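Local atomic coordinates of putative uncharacterized protein (Chaetomium thermophilum, PDB entry 5T8V), a protein that probably loads cohesin onto chromatin, this chain being the helical HEAT-repeat C-terminal part of the loader. Residues A22-Q25 with A26-A30; K38-E42 with M43-L47; A52-A56 with P57-K61; L83-L86 with L87-D91; A130-S133 with M134-C138. All coordinates share one frame; numbering follows the deposited sequence.

Interaction 1. Residues A22-Q25 with A26-A30; sequences AYLQ and AAFQA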
loop_
_atom_site.group_PDB
_atom_site.type_symbol
_atom_site.label_atom_id
_atom_site.label_comp_id
_atom_site.label_asym_id
_atom_site.label_seq_id
_atom_site.Cartn_x
_atom_site.Cartn_y
_atom_site.Cartn_z
ATOM N N ALA A 22 -45.242 58.348 29.394
ATOM C CA ALA A 22 -46.601 57.955 29.753
ATOM C C ALA A 22 -46.604 56.609 30.467
ATOM O O ALA A 22 -47.106 56.485 31.592
ATOM C CB ALA A 22 -47.478 57.907 28.502
ATOM N N TYR A 23 -46.042 55.582 29.826
ATOM C CA TYR A 23 -46.013 54.261 30.444
ATOM C C TYR A 23 -45.325 54.307 31.803
ATOM O O TYR A 23 -45.758 53.641 32.751
ATOM C CB TYR A 23 -45.307 53.265 29.527
ATOM C CG TYR A 23 -45.632 51.834 29.866
ATOM C CD1 TYR A 23 -45.160 51.253 31.035
ATOM C CD2 TYR A 23 -46.424 51.066 29.024
ATOM C CE1 TYR A 23 -45.464 49.952 31.354
ATOM C CE2 TYR A 23 -46.731 49.761 29.334
ATOM C CZ TYR A 23 -46.247 49.209 30.500
ATOM O OH TYR A 23 -46.551 47.909 30.817
ATOM N N LEU A 24 -44.249 55.086 31.912
ATOM C CA LEU A 24 -43.528 55.209 33.175
ATOM C C LEU A 24 -44.440 55.747 34.270
ATOM O O LEU A 24 -44.523 55.174 35.366
ATOM C CB LEU A 24 -42.317 56.120 32.981
ATOM C CG LEU A 24 -41.231 56.121 34.054
ATOM C CD1 LEU A 24 -40.376 54.869 33.943
ATOM C CD2 LEU A 24 -40.375 57.373 33.924
ATOM N N GLN A 25 -45.136 56.852 33.991
ATOM C CA GLN A 25 -46.066 57.405 34.971
ATOM C C GLN A 25 -47.138 56.389 35.341
ATOM O O GLN A 25 -47.457 56.215 36.523
ATOM C CB GLN A 25 -46.704 58.684 34.427
ATOM C CG GLN A 25 -45.712 59.810 34.160
ATOM C CD GLN A 25 -44.917 60.200 35.392
ATOM O OE1 GLN A 25 -45.428 60.167 36.512
ATOM N NE2 GLN A 25 -43.655 60.562 35.192
ATOM N N ALA A 26 -47.700 55.702 34.343
ATOM C CA ALA A 26 -48.701 54.677 34.621
ATOM C C ALA A 26 -48.152 53.610 35.562
ATOM O O ALA A 26 -48.868 53.119 36.445
ATOM C CB ALA A 26 -49.180 54.044 33.316
ATOM N N ALA A 27 -46.881 53.238 35.391
ATOM C CA ALA A 27 -46.280 52.238 36.268
ATOM C C ALA A 27 -46.111 52.776 37.683
ATOM O O ALA A 27 -46.424 52.082 38.658
ATOM C CB ALA A 27 -44.933 51.788 35.702
ATOM N N PHE A 28 -45.621 54.010 37.820
ATOM C CA PHE A 28 -45.384 54.552 39.155
ATOM C C PHE A 28 -46.688 54.736 39.923
ATOM O O PHE A 28 -46.773 54.376 41.103
ATOM C CB PHE A 28 -44.619 55.873 39.056
ATOM C CG PHE A 28 -43.221 55.732 38.508
ATOM C CD1 PHE A 28 -42.621 54.486 38.388
ATOM C CD2 PHE A 28 -42.507 56.848 38.116
ATOM C CE1 PHE A 28 -41.343 54.362 37.889
ATOM C CE2 PHE A 28 -41.228 56.727 37.617
ATOM C CZ PHE A 28 -40.646 55.484 37.504
ATOM N N GLN A 29 -47.720 55.286 39.279
ATOM C CA GLN A 29 -48.999 55.411 39.970
ATOM C C GLN A 29 -49.681 54.060 40.141
ATOM O O GLN A 29 -50.526 53.915 41.031
ATOM C CB GLN A 29 -49.915 56.392 39.234
ATOM C CG GLN A 29 -50.315 55.989 37.828
ATOM C CD GLN A 29 -50.883 57.161 37.040
ATOM O OE1 GLN A 29 -50.977 58.277 37.551
ATOM N NE2 GLN A 29 -51.263 56.911 35.792
ATOM N N ALA A 30 -49.327 53.067 39.319
ATOM C CA ALA A 30 -49.757 51.700 39.596
ATOM C C ALA A 30 -49.132 51.188 40.888
ATOM O O ALA A 30 -49.792 50.497 41.673
ATOM C CB ALA A 30 -49.399 50.784 38.425
#
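The ring of F28 has the carbonyl oxygen of L24 over one face, near the rim, while the branched end of the L24 side chain meets the far end of the ring. Both residues lie on helix 9-36, an alpha-helix near the N terminus of the HEAT-repeat fragment, and they form an i to i+4 pair one turn apart. L24 O stands 3.4 Å from F28 CG and also accepts the backbone N-H of F28 at 2.9 Å, with an N-H...O angle of 160°. L24 CG lies 3.6 Å from F28 CZ, and the two side chains cross at a slant. In L24, CG is anti to the backbone N (chi1 -165°), which carries CD1 and CD2 forward to the ring. Outside the pair, the F28 ring makes an edge-to-face contact with Y85 of helix 81-96, and L24 touches L86 there, so this side of the helix faces the neighbouring helix. Y23 turns to helix 56-71 instead, where it packs on T58 and K61. Q25 and Q29 occupy an exposed side; Q25 O accepts the Q29 backbone N-H at 2.9 Å in a nearly straight bond of 179°.

Interaction 2. Residues K38-E42 with M43-L47; sequences KSSNE and MAIFL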
loop_
_atom_site.group_PDB
_atom_site.type_symbol
_atom_site.label_atom_id
_atom_site.label_comp_id
_atom_site.label_asym_id
_atom_site.label_seq_id
_atom_site.Cartn_x
_atom_site.Cartn_y
_atom_site.Cartn_z
ATOM N N LYS A 38 -53.903 47.405 49.777
ATOM C CA LYS A 38 -52.973 46.353 50.171
ATOM C C LYS A 38 -53.049 45.131 49.260
ATOM O O LYS A 38 -52.867 44.001 49.730
ATOM C CB LYS A 38 -53.226 45.947 51.624
ATOM C CG LYS A 38 -53.218 47.103 52.616
ATOM C CD LYS A 38 -51.919 47.893 52.559
ATOM C CE LYS A 38 -51.818 48.884 53.714
ATOM N NZ LYS A 38 -51.608 48.203 55.023
ATOM N N SER A 39 -53.307 45.328 47.968
ATOM C CA SER A 39 -53.450 44.233 47.020
ATOM C C SER A 39 -52.557 44.481 45.813
ATOM O O SER A 39 -52.152 45.612 45.534
ATOM C CB SER A 39 -54.904 44.074 46.561
ATOM O OG SER A 39 -55.333 45.218 45.844
ATOM N N SER A 40 -52.260 43.402 45.092
ATOM C CA SER A 40 -51.419 43.489 43.906
ATOM C C SER A 40 -52.212 44.078 42.747
ATOM O O SER A 40 -53.347 43.670 42.485
ATOM C CB SER A 40 -50.878 42.109 43.531
ATOM O OG SER A 40 -50.013 41.615 44.538
ATOM N N ASN A 41 -51.612 45.040 42.058
ATOM C CA ASN A 41 -52.257 45.716 40.945
ATOM C C ASN A 41 -52.025 44.940 39.648
ATOM O O ASN A 41 -51.232 43.998 39.587
ATOM C CB ASN A 41 -51.728 47.148 40.834
ATOM C CG ASN A 41 -52.492 47.981 39.827
ATOM O OD1 ASN A 41 -53.527 47.559 39.310
ATOM N ND2 ASN A 41 -51.987 49.176 39.548
ATOM N N GLU A 42 -52.749 45.341 38.600
ATOM C CA GLU A 42 -52.560 44.732 37.288
ATOM C C GLU A 42 -51.129 44.894 36.793
ATOM O O GLU A 42 -50.641 44.058 36.023
ATOM C CB GLU A 42 -53.541 45.345 36.287
ATOM C CG GLU A 42 -53.352 44.884 34.846
ATOM C CD GLU A 42 -54.341 45.532 33.895
ATOM O OE1 GLU A 42 -55.399 46.006 34.363
ATOM O OE2 GLU A 42 -54.057 45.573 32.678
ATOM N N MET A 43 -50.446 45.957 37.214
ATOM C CA MET A 43 -49.067 46.224 36.819
ATOM C C MET A 43 -48.065 46.003 37.941
ATOM O O MET A 43 -46.962 45.519 37.687
ATOM C CB MET A 43 -48.933 47.664 36.313
ATOM C CG MET A 43 -49.557 47.907 34.948
ATOM S SD MET A 43 -49.435 49.629 34.428
ATOM C CE MET A 43 -49.834 49.491 32.687
ATOM N N ALA A 44 -48.421 46.343 39.175
ATOM C CA ALA A 44 -47.515 46.236 40.308
ATOM C C ALA A 44 -47.857 45.021 41.165
ATOM O O ALA A 44 -48.918 44.407 41.039
ATOM C CB ALA A 44 -47.562 47.512 41.153
ATOM N N ILE A 45 -46.924 44.682 42.051
ATOM C CA ILE A 45 -47.071 43.587 42.999
ATOM C C ILE A 45 -46.874 44.155 44.395
ATOM O O ILE A 45 -45.898 44.873 44.648
ATOM C CB ILE A 45 -46.065 42.452 42.719
ATOM C CG1 ILE A 45 -46.461 41.707 41.439
ATOM C CG2 ILE A 45 -45.984 41.485 43.908
ATOM C CD1 ILE A 45 -45.462 40.650 40.995
ATOM N N PHE A 46 -47.803 43.838 45.293
ATOM C CA PHE A 46 -47.741 44.287 46.676
ATOM C C PHE A 46 -46.957 43.270 47.499
ATOM O O PHE A 46 -47.335 42.095 47.565
ATOM C CB PHE A 46 -49.148 44.468 47.239
ATOM C CG PHE A 46 -49.177 44.877 48.682
ATOM C CD1 PHE A 46 -49.050 46.208 49.039
ATOM C CD2 PHE A 46 -49.335 43.934 49.682
ATOM C CE1 PHE A 46 -49.079 46.590 50.365
ATOM C CE2 PHE A 46 -49.364 44.311 51.011
ATOM C CZ PHE A 46 -49.235 45.639 51.353
ATOM N N LEU A 47 -45.866 43.723 48.118
ATOM C CA LEU A 47 -45.057 42.863 48.974
ATOM C C LEU A 47 -45.336 43.180 50.438
ATOM O O LEU A 47 -46.054 42.436 51.113
ATOM C CB LEU A 47 -43.571 43.035 48.652
ATOM C CG LEU A 47 -43.154 42.655 47.227
ATOM C CD1 LEU A 47 -41.695 43.008 46.981
ATOM C CD2 LEU A 47 -43.397 41.174 46.956
#
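The backbone doubles back between E42 and M43, with the end-to-end directions of residues 38-42 and 43-46 lying 160° apart, and CA atoms approach to 4.4 Å at S40 and I45. K38 then meets F46 across the turn. Its CA sits over the ring face, 3.9 Å from the F46 centroid and 11° off the normal, a CH-pi contact. K38 O lies over one face as well, near the rim, 3.5 Å from F46 CD2. The lysine chain slants across the ring end, its CD reaching 3.7 Å from F46 CZ, while NZ has a weak, long ion pair with E49. F46 has CG anti to its own N, the setting that brings the ring beneath the lysine backbone. This is the return from helix 9-36 into strand 44-46, which pairs antiparallel with strand 52-54 in a small two-stranded sheet. With an alanine at F46, K38 would probably lose the face under its CA and the rim that CD touches, and the start of the loop would be freer to move. One side-chain bond spans the turn: F46 N donates to S40 OG at 3.2 Å and 167°. Nearer the bend, N41 CB is 4.2 Å from A44 CB, and N41 ND2 donates a weak hydrogen bond to A30 O, within helix 9-36.

Interaction 3. Residues A52-A56 with P57-K61; sequences ATLAA and PTQTK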
loop_
_atom_site.group_PDB
_atom_site.type_symbol
_atom_site.label_atom_id
_atom_site.label_comp_id
_atom_site.label_asym_id
_atom_site.label_seq_id
_atom_site.Cartn_x
_atom_site.Cartn_y
_atom_site.Cartn_z
ATOM N N ALA A 52 -43.451 47.818 46.935
ATOM C CA ALA A 52 -44.308 47.246 45.904
ATOM C C ALA A 52 -43.606 47.362 44.558
ATOM O O ALA A 52 -43.235 48.465 44.140
ATOM C CB ALA A 52 -45.668 47.944 45.872
ATOM N N THR A 53 -43.417 46.238 43.875
ATOM C CA THR A 53 -42.539 46.184 42.718
ATOM C C THR A 53 -43.346 46.187 41.423
ATOM O O THR A 53 -44.577 46.187 41.422
ATOM C CB THR A 53 -41.641 44.948 42.796
ATOM O OG1 THR A 53 -42.453 43.769 42.819
ATOM C CG2 THR A 53 -40.779 44.996 44.049
ATOM N N LEU A 54 -42.633 46.203 40.300
ATOM C CA LEU A 54 -43.252 46.128 38.986
ATOM C C LEU A 54 -43.294 44.678 38.524
ATOM O O LEU A 54 -42.337 43.923 38.720
ATOM C CB LEU A 54 -42.481 46.982 37.976
ATOM C CG LEU A 54 -42.414 48.486 38.266
ATOM C CD1 LEU A 54 -41.461 49.173 37.304
ATOM C CD2 LEU A 54 -43.791 49.123 38.183
ATOM N N ALA A 55 -44.410 44.291 37.915
ATOM C CA ALA A 55 -44.567 42.922 37.452
ATOM C C ALA A 55 -43.708 42.672 36.214
ATOM O O ALA A 55 -43.236 43.598 35.551
ATOM C CB ALA A 55 -46.033 42.623 37.148
ATOM N N ALA A 56 -43.506 41.392 35.907
ATOM C CA ALA A 56 -42.654 41.036 34.776
ATOM C C ALA A 56 -43.148 41.608 33.452
ATOM O O ALA A 56 -42.307 42.072 32.662
ATOM C CB ALA A 56 -42.525 39.511 34.690
ATOM N N PRO A 57 -44.447 41.607 33.137
ATOM C CA PRO A 57 -44.882 42.129 31.831
ATOM C C PRO A 57 -44.668 43.629 31.702
ATOM O O PRO A 57 -44.172 44.115 30.677
ATOM C CB PRO A 57 -46.373 41.767 31.784
ATOM C CG PRO A 57 -46.556 40.708 32.821
ATOM C CD PRO A 57 -45.568 41.025 33.891
ATOM N N THR A 58 -45.048 44.378 32.737
ATOM C CA THR A 58 -44.809 45.816 32.716
ATOM C C THR A 58 -43.318 46.117 32.618
ATOM O O THR A 58 -42.911 47.050 31.915
ATOM C CB THR A 58 -45.421 46.482 33.954
ATOM O OG1 THR A 58 -45.034 47.861 33.998
ATOM C CG2 THR A 58 -44.971 45.807 35.238
ATOM N N GLN A 59 -42.487 45.331 33.304
ATOM C CA GLN A 59 -41.045 45.462 33.134
ATOM C C GLN A 59 -40.649 45.235 31.682
ATOM O O GLN A 59 -39.799 45.951 31.143
ATOM C CB GLN A 59 -40.312 44.477 34.046
ATOM C CG GLN A 59 -40.183 44.932 35.491
ATOM C CD GLN A 59 -39.185 46.059 35.657
ATOM O OE1 GLN A 59 -38.738 46.654 34.678
ATOM N NE2 GLN A 59 -38.824 46.354 36.901
ATOM N N THR A 60 -41.260 44.242 31.031
ATOM C CA THR A 60 -40.971 43.993 29.621
ATOM C C THR A 60 -41.258 45.230 28.781
ATOM O O THR A 60 -40.387 45.717 28.048
ATOM C CB THR A 60 -41.791 42.801 29.118
ATOM O OG1 THR A 60 -41.373 41.610 29.792
ATOM C CG2 THR A 60 -41.616 42.611 27.619
ATOM N N LYS A 61 -42.481 45.758 28.876
ATOM C CA LYS A 61 -42.834 46.917 28.061
ATOM C C LYS A 61 -41.918 48.101 28.357
ATOM O O LYS A 61 -41.478 48.801 27.434
ATOM C CB LYS A 61 -44.298 47.290 28.281
ATOM C CG LYS A 61 -45.275 46.258 27.724
ATOM C CD LYS A 61 -46.581 46.895 27.258
ATOM C CE LYS A 61 -47.778 46.370 28.035
ATOM N NZ LYS A 61 -48.948 47.289 27.934
#
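A strand-to-helix junction joins strand 52-54 to helix 56-71, with A55 at the N-cap position and L54 as the last strand residue. L54 and Q59 meet across it, their side chains crossing at about a right angle. The Q59 amide nitrogen, NE2, is 3.9 Å from L54 CB and equally near L54 CD1, so the leucine meets the amide end of the glutamine. Q59 reaches this place with CG beside its backbone N (chi1 -80°) and a bend at chi2 (-72°). The amide also serves a neighbouring helix: OE1 is hydrogen-bonded to T132 of helix 120-136. A leucine in place of Q59 would probably leave the T132 hydroxyl without this amide partner and remove the link it makes between helices 56-71 and 120-136. In the first turn, Q59 N donates to A55 O at 2.9 Å, although the position of that oxygen is less certain. T60 N donates to A56 O at 2.9 Å, tilted 23° from the carbonyl plane. The proline ring of P57 packs at the start of the helix, its CD 3.7 Å from A55 CB. P57 has no N-H to give, which costs nothing in the first turn of an alpha-helix, where backbone N-H groups lack an i-4 carbonyl acceptor; proline is typical of such helix N termini.

Interaction 4. Residues L83-L86 with L87-D91; sequences LIYL and LRLCD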
loop_
_atom_site.group_PDB
_atom_site.type_symbol
_atom_site.label_atom_id
_atom_site.label_comp_id
_atom_site.label_asym_id
_atom_site.label_seq_id
_atom_site.Cartn_x
_atom_site.Cartn_y
_atom_site.Cartn_z
ATOM N N LEU A 83 -35.714 58.072 37.007
ATOM C CA LEU A 83 -35.010 56.847 36.645
ATOM C C LEU A 83 -34.380 56.188 37.865
ATOM O O LEU A 83 -34.331 54.955 37.949
ATOM C CB LEU A 83 -33.930 57.136 35.597
ATOM C CG LEU A 83 -34.360 57.098 34.128
ATOM C CD1 LEU A 83 -33.246 57.619 33.234
ATOM C CD2 LEU A 83 -34.749 55.690 33.707
ATOM N N ILE A 84 -33.894 56.994 38.813
ATOM C CA ILE A 84 -33.450 56.455 40.093
ATOM C C ILE A 84 -34.589 55.706 40.769
ATOM O O ILE A 84 -34.375 54.687 41.434
ATOM C CB ILE A 84 -32.907 57.585 40.989
ATOM C CG1 ILE A 84 -31.589 58.123 40.429
ATOM C CG2 ILE A 84 -32.698 57.101 42.426
ATOM C CD1 ILE A 84 -31.675 59.549 39.944
ATOM N N TYR A 85 -35.819 56.204 40.615
ATOM C CA TYR A 85 -36.965 55.540 41.225
ATOM C C TYR A 85 -37.217 54.184 40.578
ATOM O O TYR A 85 -37.453 53.190 41.276
ATOM C CB TYR A 85 -38.202 56.435 41.119
ATOM C CG TYR A 85 -39.431 55.880 41.807
ATOM C CD1 TYR A 85 -39.383 55.463 43.131
ATOM C CD2 TYR A 85 -40.643 55.785 41.135
ATOM C CE1 TYR A 85 -40.505 54.957 43.764
ATOM C CE2 TYR A 85 -41.771 55.283 41.760
ATOM C CZ TYR A 85 -41.697 54.872 43.075
ATOM O OH TYR A 85 -42.815 54.371 43.702
ATOM N N LEU A 86 -37.165 54.120 39.246
ATOM C CA LEU A 86 -37.301 52.836 38.571
ATOM C C LEU A 86 -36.205 51.874 39.012
ATOM O O LEU A 86 -36.473 50.696 39.282
ATOM C CB LEU A 86 -37.272 53.035 37.056
ATOM C CG LEU A 86 -37.395 51.777 36.189
ATOM C CD1 LEU A 86 -38.623 50.966 36.564
ATOM C CD2 LEU A 86 -37.443 52.151 34.713
ATOM N N LEU A 87 -34.965 52.359 39.107
ATOM C CA LEU A 87 -33.884 51.510 39.598
ATOM C C LEU A 87 -34.137 51.058 41.032
ATOM O O LEU A 87 -33.692 49.974 41.427
ATOM C CB LEU A 87 -32.546 52.246 39.502
ATOM C CG LEU A 87 -31.901 52.294 38.113
ATOM C CD1 LEU A 87 -30.706 53.233 38.118
ATOM C CD2 LEU A 87 -31.476 50.902 37.650
ATOM N N ARG A 88 -34.849 51.865 41.821
ATOM C CA ARG A 88 -35.166 51.456 43.184
ATOM C C ARG A 88 -36.220 50.355 43.191
ATOM O O ARG A 88 -36.093 49.375 43.934
ATOM C CB ARG A 88 -35.640 52.654 44.004
ATOM C CG ARG A 88 -35.548 52.430 45.506
ATOM C CD ARG A 88 -36.398 53.421 46.293
ATOM N NE ARG A 88 -36.115 53.357 47.726
ATOM C CZ ARG A 88 -36.556 52.402 48.542
ATOM N NH1 ARG A 88 -37.305 51.410 48.076
ATOM N NH2 ARG A 88 -36.241 52.435 49.830
ATOM N N LEU A 89 -37.268 50.498 42.376
ATOM C CA LEU A 89 -38.247 49.424 42.244
ATOM C C LEU A 89 -37.574 48.132 41.799
ATOM O O LEU A 89 -37.856 47.052 42.340
ATOM C CB LEU A 89 -39.338 49.828 41.254
ATOM C CG LEU A 89 -40.119 51.104 41.578
ATOM C CD1 LEU A 89 -41.100 51.420 40.459
ATOM C CD2 LEU A 89 -40.851 50.985 42.909
ATOM N N CYS A 90 -36.678 48.224 40.816
ATOM C CA CYS A 90 -35.907 47.056 40.408
ATOM C C CYS A 90 -35.143 46.472 41.590
ATOM O O CYS A 90 -35.153 45.256 41.816
ATOM C CB CYS A 90 -34.946 47.429 39.277
ATOM S SG CYS A 90 -35.748 47.884 37.720
ATOM N N ASP A 91 -34.478 47.332 42.368
ATOM C CA ASP A 91 -33.703 46.842 43.500
ATOM C C ASP A 91 -34.595 46.157 44.527
ATOM O O ASP A 91 -34.153 45.227 45.209
ATOM C CB ASP A 91 -32.930 47.990 44.147
ATOM C CG ASP A 91 -31.926 47.507 45.176
ATOM O OD1 ASP A 91 -30.792 47.161 44.782
ATOM O OD2 ASP A 91 -32.272 47.468 46.375
#
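L86, Y85 and L87 account for most of the contact, and the side-chain meeting that stands out is that of Y85 with L89 one turn on. The methyls of L89 come up beneath the tyrosine ring: CD1 lies over one face toward the rim, 4.1 Å from Y85 CE2, and CD2 is 4.0 Å from Y85 CZ, near the hydroxyl end. Y85 leans over L89 because its CG is anti to the backbone N (chi1 -176°), and the two chains slant across one another. Below the ring, L89 CG is 3.4 Å from Y85 O, the oxygen that accepts the L89 N-H at 2.9 Å and 165°. The same oxygen has a weak second bond from R88 N. All this belongs to helix 81-96, an alpha-helix of the HEAT-repeat fragment whose leucines pack on helices 9-36 and 120-136. L86 reaches into the interior, where it meets L24 of helix 9-36, L54 of strand 52-54 and I136 of helix 120-136; its CD1 is 4.4 Å from C90 SG in a loose apolar contact. L86 O accepts the C90 N-H at 2.9 Å. L87 has its CG anti to the carbonyl carbon, lying back along the preceding turn, where CG is 3.6 Å from L83 O; its N donates to that oxygen. The far end of L87 packs on S133 and I136 of helix 120-136.

Interaction 5. Residues A130-S133 with M134-C138; sequences ARTS and MRIMC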
loop_
_atom_site.group_PDB
_atom_site.type_symbol
_atom_site.label_atom_id
_atom_site.label_comp_id
_atom_site.label_asym_id
_atom_site.label_seq_id
_atom_site.Cartn_x
_atom_site.Cartn_y
_atom_site.Cartn_z
ATOM N N ALA A 130 -33.847 43.067 36.820
ATOM C CA ALA A 130 -32.419 43.100 36.526
ATOM C C ALA A 130 -32.173 43.524 35.088
ATOM O O ALA A 130 -31.329 44.388 34.818
ATOM C CB ALA A 130 -31.794 41.729 36.787
ATOM N N ARG A 131 -32.909 42.928 34.144
ATOM C CA ARG A 131 -32.745 43.313 32.745
ATOM C C ARG A 131 -32.939 44.815 32.563
ATOM O O ARG A 131 -32.148 45.480 31.880
ATOM C CB ARG A 131 -33.720 42.534 31.866
ATOM C CG ARG A 131 -33.547 42.821 30.385
ATOM C CD ARG A 131 -34.222 41.777 29.523
ATOM N NE ARG A 131 -33.698 41.800 28.159
ATOM C CZ ARG A 131 -34.236 42.469 27.143
ATOM N NH1 ARG A 131 -35.336 43.191 27.310
ATOM N NH2 ARG A 131 -33.667 42.411 25.946
ATOM N N THR A 132 -33.985 45.371 33.178
ATOM C CA THR A 132 -34.220 46.809 33.083
ATOM C C THR A 132 -33.037 47.597 33.636
ATOM O O THR A 132 -32.573 48.559 33.014
ATOM C CB THR A 132 -35.507 47.181 33.820
ATOM O OG1 THR A 132 -36.626 46.582 33.156
ATOM C CG2 THR A 132 -35.701 48.695 33.852
ATOM N N SER A 133 -32.541 47.210 34.815
ATOM C CA SER A 133 -31.399 47.910 35.397
ATOM C C SER A 133 -30.219 47.927 34.433
ATOM O O SER A 133 -29.632 48.985 34.161
ATOM C CB SER A 133 -31.002 47.253 36.718
ATOM O OG SER A 133 -32.038 47.369 37.676
ATOM N N MET A 134 -29.856 46.758 33.899
ATOM C CA MET A 134 -28.731 46.687 32.972
ATOM C C MET A 134 -28.955 47.601 31.773
ATOM O O MET A 134 -28.091 48.419 31.429
ATOM C CB MET A 134 -28.519 45.243 32.517
ATOM C CG MET A 134 -28.248 44.257 33.647
ATOM S SD MET A 134 -26.892 44.747 34.730
ATOM C CE MET A 134 -27.794 45.252 36.194
ATOM N N ARG A 135 -30.117 47.483 31.124
ATOM C CA ARG A 135 -30.386 48.330 29.967
ATOM C C ARG A 135 -30.250 49.806 30.321
ATOM O O ARG A 135 -29.712 50.593 29.533
ATOM C CB ARG A 135 -31.777 48.040 29.411
ATOM C CG ARG A 135 -32.196 48.997 28.313
ATOM C CD ARG A 135 -33.246 48.377 27.422
ATOM N NE ARG A 135 -32.695 47.308 26.595
ATOM C CZ ARG A 135 -33.430 46.419 25.934
ATOM N NH1 ARG A 135 -34.754 46.458 26.006
ATOM N NH2 ARG A 135 -32.841 45.483 25.206
ATOM N N ILE A 136 -30.730 50.201 31.501
ATOM C CA ILE A 136 -30.539 51.575 31.957
ATOM C C ILE A 136 -29.056 51.907 32.025
ATOM O O ILE A 136 -28.641 53.032 31.718
ATOM C CB ILE A 136 -31.236 51.790 33.315
ATOM C CG1 ILE A 136 -32.754 51.797 33.120
ATOM C CG2 ILE A 136 -30.770 53.097 33.967
ATOM C CD1 ILE A 136 -33.543 51.759 34.410
ATOM N N MET A 137 -28.232 50.940 32.431
ATOM C CA MET A 137 -26.787 51.141 32.423
ATOM C C MET A 137 -26.177 51.025 31.030
ATOM O O MET A 137 -24.960 51.190 30.895
ATOM C CB MET A 137 -26.109 50.143 33.363
ATOM C CG MET A 137 -26.145 50.559 34.822
ATOM S SD MET A 137 -25.215 49.450 35.893
ATOM C CE MET A 137 -26.307 48.034 35.923
ATOM N N CYS A 138 -26.979 50.752 29.999
ATOM C CA CYS A 138 -26.495 50.676 28.624
ATOM C C CYS A 138 -26.980 51.848 27.773
ATOM O O CYS A 138 -27.153 51.707 26.560
ATOM C CB CYS A 138 -26.918 49.355 27.984
ATOM S SG CYS A 138 -26.092 47.913 28.668
#
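R131 and R135 run side by side in the same direction, one turn apart on helix 120-136, an alpha-helix of this HEAT-repeat fragment packed among helices 56-71, 81-96, 149-172 and 190-213. Their guanidinium groups approach closely, with NH2 of R131 3.3 Å from NH2 of R135, and the two planes are turned 73° against each other. Both arginines start with CG anti to the backbone N, but they diverge beyond it: R131 stays extended from CG to NE, whereas R135 bends at chi3 (-70°). Other groups receive their N-H donors. R131 NH1 is hydrogen-bonded to Q63 OE1, and R135 NH1 is bonded to a citrate probably from the crystallisation liquor, an anion that would be expected to ease the closeness of like charges. T132 places its two branches differently. OG1 lies beside the backbone N (chi1 -65°) and is hydrogen-bonded to Q63 NE2, while CG2, anti to the N, extends to I136 CD1 at 3.8 Å. T132 O is the acceptor of the I136 N-H at 2.9 Å. M134 is folded, bent at both chi2 and chi3, and curls back along the helix so that its CE meets S133 CB at 3.8 Å; it also packs on M206 and L210 of helix 190-213. S133 OG is bonded to A129 O. M137 N donates to S133 O at 3.0 Å, with the donor in the carbonyl plane.

Overall arrangement
From the N terminus the five contacts follow in series, each closing only a local turn, and none nests in or crosses another. Interaction 1 lies on helix 9-36, and interaction 2 is the bend that leads from it into strand 44-46. Backbone bonds from M43 to A55 and from I45 to T53 join interaction 2 to interaction 3, where strand 52-54 enters helix 56-71. L54 of interaction 3 packs on L86 and L89 of interaction 4, on helix 81-96, which also meets interaction 1. Interaction 5, on helix 120-136, touches interactions 3 and 4, but stays about 8 Å from interaction 1 at the nearest atoms.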